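Local coordinates for extracellular solute-binding protein, family 1 (Trichodesmium erythraeum IMS101, PDB 6G7N) that binds ferric iron and probably delivers it, as the periplasmic solute-binding component, to an ABC transporter for iron uptake, at residues A[88-91]-A[92-96]; A[138-141]-A[142-146]; A[174-177]-A[178-181]; A[260-263]-A[264-268]. All blocks are in the same frame, centred on the assembly; numbering follows the deposited sequence. Where two conformers were deposited one is given.

Interaction 1: A[88-91]-A[92-96]; sequences LRSP and EKLWF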
loop_
_atom_site.group_PDB
_atom_site.type_symbol
_atom_site.label_atom_id
_atom_site.label_comp_id
_atom_site.label_asym_id
_atom_site.label_seq_id
_atom_site.Cartn_x
_atom_site.Cartn_y
_atom_site.Cartn_z
ATOM N N LEU A 88 10.153 -2.461 5.853
ATOM C CA LEU A 88 9.411 -2.725 4.644
ATOM C C LEU A 88 9.636 -4.144 4.111
ATOM O O LEU A 88 9.281 -4.426 2.960
ATOM C CB LEU A 88 9.741 -1.684 3.568
ATOM C CG LEU A 88 9.517 -0.225 3.977
ATOM C CD1 LEU A 88 9.849 0.704 2.820
ATOM C CD2 LEU A 88 8.094 0.032 4.460
ATOM N N ARG A 89 10.189 -5.036 4.935
ATOM C CA ARG A 89 10.344 -6.440 4.533
ATOM C C ARG A 89 9.968 -7.345 5.703
ATOM O O ARG A 89 10.039 -6.988 6.882
ATOM C CB ARG A 89 11.764 -6.727 4.008
ATOM C CG ARG A 89 12.903 -6.144 4.827
ATOM C CD ARG A 89 14.283 -6.535 4.261
ATOM N NE ARG A 89 15.380 -5.713 4.789
ATOM C CZ ARG A 89 15.989 -5.910 5.957
ATOM N NH1 ARG A 89 17.002 -5.096 6.291
ATOM N NH2 ARG A 89 15.608 -6.871 6.793
ATOM N N SER A 90 9.545 -8.565 5.351
ATOM C CA SER A 90 9.146 -9.551 6.353
ATOM C C SER A 90 10.305 -9.833 7.308
ATOM O O SER A 90 11.392 -10.197 6.833
ATOM C CB SER A 90 8.872 -10.865 5.633
ATOM O OG SER A 90 8.695 -11.951 6.519
ATOM N N PRO A 91 10.071 -9.846 8.624
ATOM C CA PRO A 91 11.124 -10.287 9.555
ATOM C C PRO A 91 11.626 -11.700 9.291
ATOM O O PRO A 91 12.774 -12.009 9.634
ATOM C CB PRO A 91 10.447 -10.178 10.927
ATOM C CG PRO A 91 9.473 -9.056 10.725
ATOM C CD PRO A 91 8.914 -9.292 9.355
ATOM N N GLU A 92 10.791 -12.527 8.669
ATOM C CA GLU A 92 11.139 -13.927 8.353
ATOM C C GLU A 92 11.644 -14.087 6.924
ATOM O O GLU A 92 11.854 -15.222 6.462
ATOM C CB GLU A 92 9.924 -14.835 8.577
ATOM C CG GLU A 92 9.444 -14.909 10.026
ATOM C CD GLU A 92 8.164 -15.714 10.170
ATOM O OE1 GLU A 92 8.243 -16.962 10.188
ATOM O OE2 GLU A 92 7.069 -15.107 10.249
ATOM N N LYS A 93 11.802 -12.987 6.190
ATOM C CA LYS A 93 12.402 -13.012 4.853
ATOM C C LYS A 93 11.539 -13.705 3.819
ATOM O O LYS A 93 12.022 -14.170 2.788
ATOM C CB LYS A 93 13.831 -13.551 4.850
ATOM C CG LYS A 93 14.737 -12.940 5.908
ATOM C CD LYS A 93 14.994 -11.441 5.715
ATOM C CE LYS A 93 15.953 -10.862 6.764
ATOM N NZ LYS A 93 15.353 -10.848 8.117
ATOM N N LEU A 94 10.235 -13.706 4.056
ATOM C CA LEU A 94 9.275 -14.339 3.156
ATOM C C LEU A 94 8.797 -13.442 2.018
ATOM O O LEU A 94 8.353 -13.937 0.980
ATOM C CB LEU A 94 8.091 -14.888 3.944
ATOM C CG LEU A 94 8.439 -16.061 4.860
ATOM C CD1 LEU A 94 7.321 -16.277 5.854
ATOM C CD2 LEU A 94 8.700 -17.332 4.051
ATOM N N TRP A 95 8.872 -12.125 2.216
ATOM C CA TRP A 95 8.427 -11.170 1.229
ATOM C C TRP A 95 9.098 -9.840 1.538
ATOM O O TRP A 95 9.618 -9.619 2.631
ATOM C CB TRP A 95 6.880 -11.048 1.175
ATOM C CG TRP A 95 6.217 -10.907 2.499
ATOM C CD1 TRP A 95 5.599 -11.928 3.179
ATOM C CD2 TRP A 95 6.101 -9.740 3.330
ATOM N NE1 TRP A 95 5.113 -11.472 4.385
ATOM C CE2 TRP A 95 5.432 -10.142 4.504
ATOM C CE3 TRP A 95 6.542 -8.398 3.213
ATOM C CZ2 TRP A 95 5.198 -9.267 5.549
ATOM C CZ3 TRP A 95 6.316 -7.547 4.257
ATOM C CH2 TRP A 95 5.649 -7.966 5.405
ATOM N N PHE A 96 9.022 -8.966 0.547
ATOM C CA PHE A 96 9.826 -7.736 0.512
ATOM C C PHE A 96 9.039 -6.651 -0.188
ATOM O O PHE A 96 8.417 -6.897 -1.216
ATOM C CB PHE A 96 11.125 -7.996 -0.296
ATOM C CG PHE A 96 11.962 -9.126 0.249
ATOM C CD1 PHE A 96 11.678 -10.450 -0.119
ATOM C CD2 PHE A 96 12.960 -8.910 1.192
ATOM C CE1 PHE A 96 12.384 -11.507 0.424
ATOM C CE2 PHE A 96 13.653 -9.985 1.745
ATOM C CZ PHE A 96 13.355 -11.262 1.358
HETATM O O HOH W 1 13.611 -8.731 7.410
#
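Ser90 sits over the indole of Trp95, its CB 3.8 Å from the centroid of the five-membered ring and 15° off the ring normal, a CH-pi contact made flat on one face. Trp95 takes the tight rotamer with CG between its backbone N and carbonyl carbon (chi1 47°), which swings the ring under Ser90, while Ser90 N gives a straight bond (168°) to Trp95 O at 2.9 Å. Ser90 OG points back into the turn and accepts from Glu92 N at 3.1 Å and, weakly, from Leu94 N. On the other side of the backbone, Arg89 and Lys93 run side by side, and Arg89 CB rests obliquely on Phe96 CD2 at 3.8 Å. Lys93 N on Ser90 O closes a type I turn; beyond it a single beta bridge joins Arg89 to Phe96, which opens strand 96-108. Trp95 NE1 bonds Gln67 of helix 60-68; an alanine in place of Trp95 would probably leave Gln67 without that donor and Ser90 CB without the ring beneath it. Arg89 NE donates to Ile84 O, whereas Arg89 NH2 and Lys93 NZ each donate to one water that in turn donates to Ser90 O; this shared acceptor probably eases the repulsion between the two like charges.

Interaction 2: A[138-141]-A[142-146]; sequences SNIY and NQSLI. With FE (Fe (III) ion), chain E.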
loop_
_atom_site.group_PDB
_atom_site.type_symbol
_atom_site.label_atom_id
_atom_site.label_comp_id
_atom_site.label_asym_id
_atom_site.label_seq_id
_atom_site.Cartn_x
_atom_site.Cartn_y
_atom_site.Cartn_z
ATOM N N SER A 138 -14.139 -3.459 4.168
ATOM C CA SER A 138 -13.666 -4.591 3.355
ATOM C C SER A 138 -12.299 -4.331 2.731
ATOM O O SER A 138 -11.667 -5.286 2.251
ATOM C CB SER A 138 -14.687 -4.892 2.225
ATOM O OG SER A 138 -15.955 -5.196 2.749
ATOM N N ASN A 139 -11.904 -3.066 2.658
ATOM C CA ASN A 139 -10.688 -2.694 1.958
ATOM C C ASN A 139 -9.433 -2.948 2.810
ATOM O O ASN A 139 -9.354 -2.544 3.967
ATOM C CB ASN A 139 -10.789 -1.226 1.584
ATOM C CG ASN A 139 -9.469 -0.669 1.109
ATOM O OD1 ASN A 139 -8.795 0.068 1.836
ATOM N ND2 ASN A 139 -9.078 -1.015 -0.109
ATOM N N ILE A 140 -8.448 -3.611 2.198
ATOM C CA ILE A 140 -7.220 -3.976 2.898
ATOM C C ILE A 140 -6.430 -2.763 3.395
ATOM O O ILE A 140 -5.806 -2.851 4.443
ATOM C CB ILE A 140 -6.346 -4.925 2.013
ATOM C CG1 ILE A 140 -5.210 -5.567 2.814
ATOM C CG2 ILE A 140 -5.744 -4.177 0.823
ATOM C CD1 ILE A 140 -5.641 -6.589 3.823
ATOM N N TYR A 141 -6.452 -1.643 2.661
ATOM C CA TYR A 141 -5.698 -0.481 3.111
ATOM C C TYR A 141 -6.192 -0.001 4.478
ATOM O O TYR A 141 -5.411 0.361 5.363
ATOM C CB TYR A 141 -5.755 0.676 2.128
ATOM C CG TYR A 141 -5.550 0.344 0.663
ATOM C CD1 TYR A 141 -4.610 -0.614 0.260
ATOM C CD2 TYR A 141 -6.248 1.011 -0.323
ATOM C CE1 TYR A 141 -4.422 -0.905 -1.077
ATOM C CE2 TYR A 141 -6.051 0.744 -1.681
ATOM C CZ TYR A 141 -5.125 -0.200 -2.064
ATOM O OH TYR A 141 -4.950 -0.493 -3.382
ATOM N N ASN A 142 -7.520 0.038 4.615
ATOM C CA ASN A 142 -8.137 0.430 5.868
ATOM C C ASN A 142 -7.875 -0.602 6.967
ATOM O O ASN A 142 -7.624 -0.231 8.117
ATOM C CB ASN A 142 -9.650 0.565 5.685
ATOM C CG ASN A 142 -10.055 1.833 4.981
ATOM O OD1 ASN A 142 -9.295 2.812 4.925
ATOM N ND2 ASN A 142 -11.309 1.859 4.481
ATOM N N GLN A 143 -7.984 -1.883 6.635
ATOM C CA GLN A 143 -7.698 -2.921 7.614
ATOM C C GLN A 143 -6.264 -2.770 8.149
ATOM O O GLN A 143 -6.021 -2.870 9.353
ATOM C CB GLN A 143 -7.923 -4.301 7.019
ATOM C CG GLN A 143 -9.381 -4.582 6.710
ATOM C CD GLN A 143 -9.604 -5.817 5.881
ATOM O OE1 GLN A 143 -8.679 -6.561 5.582
ATOM N NE2 GLN A 143 -10.842 -6.029 5.475
ATOM N N SER A 144 -5.312 -2.482 7.249
ATOM C CA SER A 144 -3.933 -2.342 7.665
ATOM C C SER A 144 -3.699 -1.105 8.537
ATOM O O SER A 144 -2.937 -1.153 9.500
ATOM C CB SER A 144 -3.003 -2.359 6.438
ATOM O OG SER A 144 -2.957 -3.697 5.942
ATOM N N LEU A 145 -4.359 0.010 8.182
ATOM C CA LEU A 145 -4.249 1.194 9.031
ATOM C C LEU A 145 -4.837 0.933 10.425
ATOM O O LEU A 145 -4.227 1.285 11.435
ATOM C CB LEU A 145 -4.920 2.385 8.357
ATOM C CG LEU A 145 -4.942 3.652 9.196
ATOM C CD1 LEU A 145 -3.560 4.234 9.466
ATOM C CD2 LEU A 145 -5.764 4.707 8.470
ATOM N N ILE A 146 -6.010 0.321 10.476
ATOM C CA ILE A 146 -6.596 -0.004 11.771
ATOM C C ILE A 146 -5.734 -0.988 12.558
ATOM O O ILE A 146 -5.589 -0.838 13.777
ATOM C CB ILE A 146 -8.072 -0.408 11.610
ATOM C CG1 ILE A 146 -8.984 0.817 11.433
ATOM C CG2 ILE A 146 -8.588 -1.130 12.859
ATOM C CD1 ILE A 146 -8.557 2.028 10.675
HETATM FE FE FE E . -4.413 0.759 -4.781
HETATM O O HOH W 2 -9.151 -7.070 2.742
#
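Asn139 OD1 reaches forward to accept from Asn142 N at 3.1 Å, the donor tilted 33° from the plane of the side-chain carbonyl. CG lies anti to the backbone N (chi1 168°), which turns the amide toward the start of the helix, and the amide planes of Asn139 and Asn142 stand 83° apart. This is the N-cap of helix 140-167, followed by the regular bonds Gln143 N to Asn139 O and Ser144 N to Ile140 O. A leucine in place of Asn139 would probably leave Asn142 N without its capping acceptor and fray the first turn. The buried side is dense: Gln143 crosses Ile140 at about a right angle, OE1 lying 3.5 Å from Ile140 CD1, and the Tyr141 ring lies against Arg101 and Arg103 of strand 96-108. Tyr141 OH binds the ferric ion at 1.9 Å with Tyr197 and Tyr198 as fellow ligands, a tyrosine cluster on iron as in other ferric-binding proteins of the periplasmic binding protein fold. Ser144 OG is satisfied by Asp59, and Asn142 OD1 by Arg103. Toward exposed Ser138 the contact becomes looser, and a water bridges the gap, donating to Ser138 O and, at 2.9 Å, to Gln143 OE1, which also accepts from Asn303.

Interaction 3: A[174-177]-A[178-181]; sequences EGND and TAQI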
loop_
_atom_site.group_PDB
_atom_site.type_symbol
_atom_site.label_atom_id
_atom_site.label_comp_id
_atom_site.label_asym_id
_atom_site.label_seq_id
_atom_site.Cartn_x
_atom_site.Cartn_y
_atom_site.Cartn_z
ATOM N N GLU A 174 -18.711 4.498 0.748
ATOM C CA GLU A 174 -19.203 4.307 -0.616
ATOM C C GLU A 174 -18.054 4.588 -1.565
ATOM O O GLU A 174 -17.481 5.674 -1.524
ATOM C CB GLU A 174 -20.388 5.266 -0.898
ATOM C CG GLU A 174 -20.887 5.319 -2.343
ATOM C CD GLU A 174 -21.969 6.361 -2.612
ATOM O OE1 GLU A 174 -22.392 7.119 -1.686
ATOM O OE2 GLU A 174 -22.400 6.427 -3.779
ATOM N N GLY A 175 -17.771 3.638 -2.461
ATOM C CA GLY A 175 -16.759 3.856 -3.488
ATOM C C GLY A 175 -15.336 3.543 -3.050
ATOM O O GLY A 175 -15.110 3.134 -1.905
ATOM N N ASN A 176 -14.392 3.740 -3.981
ATOM C CA ASN A 176 -12.985 3.430 -3.751
ATOM C C ASN A 176 -12.222 4.655 -3.247
ATOM O O ASN A 176 -12.834 5.656 -2.837
ATOM C CB ASN A 176 -12.409 2.815 -5.037
ATOM C CG ASN A 176 -12.431 3.754 -6.213
ATOM O OD1 ASN A 176 -12.605 4.958 -6.061
ATOM N ND2 ASN A 176 -12.279 3.192 -7.410
ATOM N N ASP A 177 -10.892 4.591 -3.188
ATOM C CA ASP A 177 -10.139 5.710 -2.637
ATOM C C ASP A 177 -10.313 6.975 -3.481
ATOM O O ASP A 177 -10.450 8.066 -2.966
ATOM C CB ASP A 177 -8.625 5.407 -2.508
ATOM C CG ASP A 177 -8.200 4.791 -1.177
ATOM O OD1 ASP A 177 -9.075 4.337 -0.378
ATOM O OD2 ASP A 177 -6.973 4.773 -0.932
ATOM N N THR A 178 -10.280 6.795 -4.806
ATOM C CA THR A 178 -10.467 7.929 -5.716
ATOM C C THR A 178 -11.829 8.602 -5.501
ATOM O O THR A 178 -11.949 9.831 -5.553
ATOM C CB THR A 178 -10.290 7.441 -7.165
ATOM O OG1 THR A 178 -8.959 6.943 -7.311
ATOM C CG2 THR A 178 -10.603 8.519 -8.175
ATOM N N ALA A 179 -12.844 7.794 -5.231
ATOM C CA ALA A 179 -14.172 8.331 -4.935
ATOM C C ALA A 179 -14.149 9.194 -3.682
ATOM O O ALA A 179 -14.878 10.190 -3.612
ATOM C CB ALA A 179 -15.196 7.223 -4.811
ATOM N N GLN A 180 -13.307 8.848 -2.698
ATOM C CA GLN A 180 -13.237 9.684 -1.491
ATOM C C GLN A 180 -12.603 11.036 -1.828
ATOM O O GLN A 180 -13.048 12.072 -1.351
ATOM C CB GLN A 180 -12.482 8.986 -0.362
ATOM C CG GLN A 180 -12.888 7.553 -0.096
ATOM C CD GLN A 180 -14.363 7.314 -0.009
ATOM O OE1 GLN A 180 -15.087 8.029 0.684
ATOM N NE2 GLN A 180 -14.827 6.295 -0.732
ATOM N N ILE A 181 -11.551 11.014 -2.648
ATOM C CA ILE A 181 -10.911 12.251 -3.064
ATOM C C ILE A 181 -11.918 13.148 -3.806
ATOM O O ILE A 181 -11.988 14.368 -3.549
ATOM C CB ILE A 181 -9.664 11.962 -3.932
ATOM C CG1 ILE A 181 -8.610 11.198 -3.109
ATOM C CG2 ILE A 181 -9.092 13.247 -4.503
ATOM C CD1 ILE A 181 -7.448 10.678 -3.923
HETATM O O HOH W 3 -17.669 7.296 1.396
#
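Gln180 folds back over the chain that leads into its own helix and lays its amide across the backbone carbonyls of Glu174 and Asn176. Its chain is bent at chi2 (-47°), which brings NE2 back to the loop instead of letting it run on outward. From there NE2 donates to Glu174 O at 2.8 Å, with that acceptor close to the amide plane, and to Asn176 O at 3.0 Å, reached at more of a tilt. In both cases the nitrogen sits above the plane of the carbonyl it meets. Asn176 O is gripped twice, since Gln180 N also donates to it at 3.2 Å, from the opposite face. At the other end of the amide, a water lies between Gln180 OE1 and Glu174 N. Asn176 is the N-cap of helix 177-186: its OD1 accepts from Ala179 N at 3.0 Å, and the N-H arrives almost in line with the C=O bond (170°). Ala179 CB fits against Gly175 CA at 3.9 Å. Gly175 has backbone angles that call for glycine, and a beta carbon there would collide with the Ala179 methyl. Asp177, at the first turn, turns its carboxylate away from these bonds: OD2 forms a salt bridge with Arg103 and accepts from Asn195 N, close to the iron site, and the side chain packs against Tyr198, one of the metal's ligands. Ile181 also packs onto Tyr198 and Leu202 of helix 196-204.

Interaction 4: A[260-263]-A[264-268]; sequences AQKI and FSEGN. With DAL (D-alanine), chain C.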
loop_
_atom_site.group_PDB
_atom_site.type_symbol
_atom_site.label_atom_id
_atom_site.label_comp_id
_atom_site.label_asym_id
_atom_site.label_seq_id
_atom_site.Cartn_x
_atom_site.Cartn_y
_atom_site.Cartn_z
ATOM N N ALA A 260 15.323 0.047 -11.938
ATOM C CA ALA A 260 14.085 -0.687 -11.716
ATOM C C ALA A 260 13.227 0.020 -10.674
ATOM O O ALA A 260 11.996 0.087 -10.817
ATOM C CB ALA A 260 14.361 -2.104 -11.279
ATOM N N GLN A 261 13.857 0.563 -9.637
ATOM C CA GLN A 261 13.115 1.293 -8.629
ATOM C C GLN A 261 12.346 2.460 -9.225
ATOM O O GLN A 261 11.178 2.692 -8.886
ATOM C CB GLN A 261 14.053 1.781 -7.504
ATOM C CG GLN A 261 14.414 0.681 -6.513
ATOM C CD GLN A 261 13.249 0.438 -5.589
ATOM O OE1 GLN A 261 12.907 1.290 -4.751
ATOM N NE2 GLN A 261 12.604 -0.711 -5.756
ATOM N N LYS A 262 12.999 3.189 -10.121
ATOM C CA LYS A 262 12.321 4.302 -10.798
ATOM C C LYS A 262 11.128 3.797 -11.611
ATOM O O LYS A 262 10.008 4.319 -11.489
ATOM C CB LYS A 262 13.295 5.040 -11.692
ATOM C CG LYS A 262 12.659 6.142 -12.521
ATOM C CD LYS A 262 13.660 6.842 -13.436
ATOM C CE LYS A 262 13.009 7.862 -14.359
ATOM N NZ LYS A 262 12.354 8.950 -13.606
ATOM N N ILE A 263 11.340 2.820 -12.474
ATOM C CA ILE A 263 10.276 2.383 -13.364
ATOM C C ILE A 263 9.116 1.786 -12.567
ATOM O O ILE A 263 7.949 2.110 -12.834
ATOM C CB ILE A 263 10.800 1.336 -14.357
ATOM C CG1 ILE A 263 11.812 1.948 -15.335
ATOM C CG2 ILE A 263 9.648 0.688 -15.117
ATOM C CD1 ILE A 263 12.662 0.941 -16.077
ATOM N N PHE A 264 9.429 0.939 -11.596
ATOM C CA PHE A 264 8.385 0.243 -10.862
ATOM C C PHE A 264 7.587 1.215 -10.008
ATOM O O PHE A 264 6.349 1.135 -9.959
ATOM C CB PHE A 264 9.007 -0.849 -9.994
ATOM C CG PHE A 264 8.002 -1.682 -9.259
ATOM C CD1 PHE A 264 7.122 -2.527 -9.930
ATOM C CD2 PHE A 264 7.876 -1.565 -7.876
ATOM C CE1 PHE A 264 6.197 -3.276 -9.228
ATOM C CE2 PHE A 264 6.937 -2.296 -7.191
ATOM C CZ PHE A 264 6.114 -3.162 -7.870
ATOM N N SER A 265 8.267 2.109 -9.291
ATOM C CA SER A 265 7.552 3.034 -8.417
ATOM C C SER A 265 6.734 4.026 -9.240
ATOM O O SER A 265 5.553 4.277 -8.965
ATOM C CB SER A 265 8.526 3.747 -7.463
ATOM O OG SER A 265 9.334 2.812 -6.757
ATOM N N GLU A 266 7.342 4.593 -10.275
ATOM C CA GLU A 266 6.679 5.610 -11.056
ATOM C C GLU A 266 5.500 5.081 -11.837
ATOM O O GLU A 266 4.551 5.837 -12.082
ATOM C CB GLU A 266 7.668 6.353 -11.942
ATOM C CG GLU A 266 8.628 7.170 -11.096
ATOM C CD GLU A 266 9.584 8.021 -11.887
ATOM O OE1 GLU A 266 9.518 8.054 -13.148
ATOM O OE2 GLU A 266 10.442 8.666 -11.232
ATOM N N GLY A 267 5.485 3.781 -12.131
ATOM C CA GLY A 267 4.388 3.166 -12.857
ATOM C C GLY A 267 3.046 3.308 -12.133
ATOM O O GLY A 267 1.996 3.256 -12.773
ATOM N N ASN A 268 3.066 3.416 -10.810
ATOM C CA ASN A 268 1.865 3.698 -10.051
ATOM C C ASN A 268 1.980 4.911 -9.149
ATOM O O ASN A 268 1.254 4.994 -8.153
ATOM C CB ASN A 268 1.408 2.471 -9.246
ATOM C CG ASN A 268 0.002 2.625 -8.687
ATOM O OD1 ASN A 268 -0.891 3.189 -9.363
ATOM N ND2 ASN A 268 -0.232 2.088 -7.484
HETATM N N DAL C . -5.188 -0.705 -6.264
HETATM C CA DAL C . -4.121 -0.914 -7.299
HETATM C CB DAL C . -4.170 -2.337 -7.833
HETATM C C DAL C . -2.754 -0.555 -6.817
HETATM O O DAL C . -2.692 -0.003 -5.700
HETATM O OXT DAL C . -1.772 -0.826 -7.560
#
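Residues 260 to 266 are regular alpha helix, with Phe264 N on Ala260 O at 2.8 Å, Ser265 N on Gln261 O and Glu266 N on Lys262 O, and a more bent bond (137°) from Gly267 N to Ile263 O follows. On the outer face Lys262 and Glu266, one turn apart, form a salt bridge. Lys262 runs out extended and bends only at its last torsion (chi4 62°), which drops NZ onto the carboxylate: it meets OE1 of Glu266 at 3.0 Å on the syn side, 21° out of plane, and OE2 of the same group more weakly at 3.1 Å. Lys262 CG also lies 3.6 Å from Glu266 OE2, so the aliphatic stem packs along the acid it pairs with. In the conformer given, one of two, Ser265 OG donates back to Gln261 O at 2.8 Å, meeting that carbonyl from the face opposite Ser265 N. Further on, Asn268 turns to the ligand pocket, its ND2 3.3 Å from OXT of the bound D-alanine, while ND2 bonds Glu270 and OD1 accepts from Arg201. Gln261 bridges Leu255 O and Phe98 O through NE2, and its OE1 takes the backbone N-H groups of Val273 and Val274. Phe264 makes a cation-pi contact with Arg9 and packs against helix 15-25, at Leu17, and strand 96-108, at Phe98 and Ser99.

How the interactions relate
All four contacts are local and follow one another along the chain; none nests in or crosses another. Interaction 1 closes the turn after helix 78-83 that feeds strand 96-108. Interaction 2 starts helix 140-167, and interaction 3 starts the next helix, 177-186; these two touch, Tyr141 CD2 lying 3.9 Å from Asp177 OD2, and Arg103 of strand 96-108 bonds both Asn142 and Asp177. Interaction 4 lies toward the C-terminal part of helix 258-266 and leads on to strand 271-272. Interactions 1 and 3 lie on opposite sides of the chain's centre, about 30 Å apart between centres. Strand 96-108 links all four, while 138-146 and 260-268 contribute Tyr141 and Asn268 to the ligand pocket.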